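Local structure of esterase (Sinorhizobium meliloti 1021, 4TX1) at residues G33-E38 / L203-T208. The protein is a carbohydrate acetylesterase of the SGNH hydrolase family that probably also hydrolyses aryl esters. Numbering follows the deposited sequence.
Sequences GRHALE and LDAENT
The imidazole of H35 meets the start of helix 205-223 with both a face and an edge. Over one face lies A205, its CA 4.0 Å from the ring centroid and displaced toward the rim, a CH-pi contact; the A205 methyl lies over the ND1 corner of the same face, CB to ND1 3.9 Å. At the edge, close to the ring plane, is the carbonyl of L203, which accepts from H35 NE2 at 2.8 Å between NE2 and O. This bond is nearly straight (161° at the hydrogen), and NE2 is tilted somewhat (18°) from the carbonyl plane of L203. T208 approaches the NE2-CD2 side of the ring obliquely, OG1 standing 3.5 Å from NE2. The ring reaches the helix because H35 CG stands anti to its own carbonyl carbon (chi1 -63°).

Behind this ring the helix start is tied up from within. D204 is the N-cap: its OD1 takes N207 N nearly along the C-O axis at 2.9 Å and, from above the carboxylate plane, N207 ND2. The carbonyl oxygen of D204 is likewise gripped twice, by T208 N and by T208 OG1, the latter at 2.7 Å from D204 O. With an alanine in place of H35, the L203 carbonyl would probably lose its imidazole donor and A205 the ring beneath its CA, opening a gap beside the first helical turn. The backbone of H35 pairs with G26, and its carbonyl receives R40 NE. The contact thus pins the segment following the small 27-28/33-34 hairpin to an Asp N-capped helix, the last of the SGNH alpha/beta fold, just after H202 of a probable Ser-His-Asp triad with S22 and D199.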
loop_
_atom_site.group_PDB
_atom_site.type_symbol
_atom_site.label_atom_id
_atom_site.label_comp_id
_atom_site.label_asym_id
_atom_site.label_seq_id
_atom_site.Cartn_x
_atom_site.Cartn_y
_atom_site.Cartn_z
ATOM N N GLY A 33 -25.353 19.233 2.406
ATOM C CA GLY A 33 -25.278 18.834 1.013
ATOM C C GLY A 33 -24.204 19.640 0.315
ATOM O O GLY A 33 -23.249 20.066 0.964
ATOM N N ARG A 34 -24.327 19.819 -0.990
ATOM C CA ARG A 34 -23.306 20.464 -1.786
ATOM C C ARG A 34 -23.855 21.782 -2.311
ATOM O O ARG A 34 -25.049 21.836 -2.711
ATOM C CB ARG A 34 -22.954 19.576 -2.949
ATOM C CG ARG A 34 -21.666 19.981 -3.638
ATOM C CD ARG A 34 -21.168 19.043 -4.734
ATOM N NE ARG A 34 -19.825 19.391 -5.143
ATOM C CZ ARG A 34 -19.170 18.872 -6.175
ATOM N NH1 ARG A 34 -19.720 17.859 -6.872
ATOM N NH2 ARG A 34 -17.979 19.347 -6.509
ATOM N N HIS A 35 -23.075 22.832 -2.269
ATOM C CA HIS A 35 -23.457 24.097 -2.914
ATOM C C HIS A 35 -23.740 23.856 -4.387
ATOM O O HIS A 35 -23.087 23.015 -5.074
ATOM C CB HIS A 35 -22.348 25.206 -2.740
ATOM C CG HIS A 35 -22.090 25.601 -1.337
ATOM N ND1 HIS A 35 -23.095 25.951 -0.465
ATOM C CD2 HIS A 35 -20.926 25.785 -0.663
ATOM C CE1 HIS A 35 -22.569 26.243 0.714
ATOM N NE2 HIS A 35 -21.239 26.204 0.595
ATOM N N ALA A 36 -24.673 24.618 -4.979
ATOM C CA ALA A 36 -24.829 24.628 -6.405
ATOM C C ALA A 36 -23.562 24.904 -7.133
ATOM O O ALA A 36 -22.702 25.642 -6.641
ATOM C CB ALA A 36 -25.936 25.671 -6.786
ATOM N N LEU A 37 -23.488 24.389 -8.251
ATOM C CA LEU A 37 -22.279 24.450 -9.131
ATOM C C LEU A 37 -21.829 25.861 -9.215
ATOM O O LEU A 37 -20.685 26.157 -9.048
ATOM C CB LEU A 37 -22.580 23.891 -10.524
ATOM C CG LEU A 37 -21.439 23.963 -11.543
ATOM C CD1 LEU A 37 -20.258 23.123 -11.084
ATOM C CD2 LEU A 37 -21.917 23.519 -12.918
ATOM N N GLU A 38 -22.785 26.733 -9.546
ATOM C CA GLU A 38 -22.384 28.087 -9.781
ATOM C C GLU A 38 -21.873 28.839 -8.596
ATOM O O GLU A 38 -21.170 29.840 -8.813
ATOM C CB GLU A 38 -23.520 28.845 -10.492
ATOM C CG GLU A 38 -24.785 28.805 -9.642
ATOM C CD GLU A 38 -25.784 27.642 -9.917
ATOM O OE1 GLU A 38 -25.443 26.421 -10.262
ATOM O OE2 GLU A 38 -27.037 27.962 -9.749
ATOM N N LEU A 203 -17.617 26.864 4.628
ATOM C CA LEU A 203 -18.051 28.191 4.061
ATOM C C LEU A 203 -19.482 28.089 3.570
ATOM O O LEU A 203 -19.873 27.186 2.806
ATOM C CB LEU A 203 -17.142 28.587 2.915
ATOM C CG LEU A 203 -15.623 28.656 3.154
ATOM C CD1 LEU A 203 -14.864 28.969 1.870
ATOM C CD2 LEU A 203 -15.266 29.625 4.292
ATOM N N ASP A 204 -20.317 29.093 3.882
ATOM C CA ASP A 204 -21.601 29.124 3.251
ATOM C C ASP A 204 -21.464 29.547 1.806
ATOM O O ASP A 204 -20.351 29.735 1.319
ATOM C CB ASP A 204 -22.553 30.009 4.129
ATOM C CG ASP A 204 -22.206 31.471 4.097
ATOM O OD1 ASP A 204 -21.470 31.945 3.215
ATOM O OD2 ASP A 204 -22.832 32.151 4.938
ATOM N N ALA A 205 -22.593 29.660 1.067
ATOM C CA ALA A 205 -22.545 29.876 -0.394
ATOM C C ALA A 205 -21.907 31.180 -0.772
ATOM O O ALA A 205 -21.083 31.294 -1.702
ATOM C CB ALA A 205 -23.914 29.693 -1.087
ATOM N N GLU A 206 -22.301 32.225 -0.070
ATOM C CA GLU A 206 -21.719 33.520 -0.407
ATOM C C GLU A 206 -20.250 33.545 -0.094
ATOM O O GLU A 206 -19.499 34.201 -0.851
ATOM C CB GLU A 206 -22.449 34.610 0.430
ATOM C CG GLU A 206 -21.897 36.003 0.233
ATOM C CD GLU A 206 -21.642 36.478 -1.185
ATOM O OE1 GLU A 206 -22.305 36.059 -2.194
ATOM O OE2 GLU A 206 -20.705 37.379 -1.243
ATOM N N ASN A 207 -19.832 32.960 1.042
ATOM C CA ASN A 207 -18.430 32.978 1.417
ATOM C C ASN A 207 -17.583 32.120 0.474
ATOM O O ASN A 207 -16.430 32.476 0.150
ATOM C CB ASN A 207 -18.183 32.660 2.841
ATOM C CG ASN A 207 -18.412 33.870 3.762
ATOM O OD1 ASN A 207 -17.503 34.645 3.965
ATOM N ND2 ASN A 207 -19.601 33.965 4.339
ATOM N N THR A 208 -18.193 31.099 -0.074
ATOM C CA THR A 208 -17.492 30.274 -1.102
ATOM C C THR A 208 -17.338 31.091 -2.409
ATOM O O THR A 208 -16.265 31.181 -3.004
ATOM C CB THR A 208 -18.278 29.029 -1.373
ATOM O OG1 THR A 208 -18.501 28.321 -0.143
ATOM C CG2 THR A 208 -17.520 28.098 -2.433
#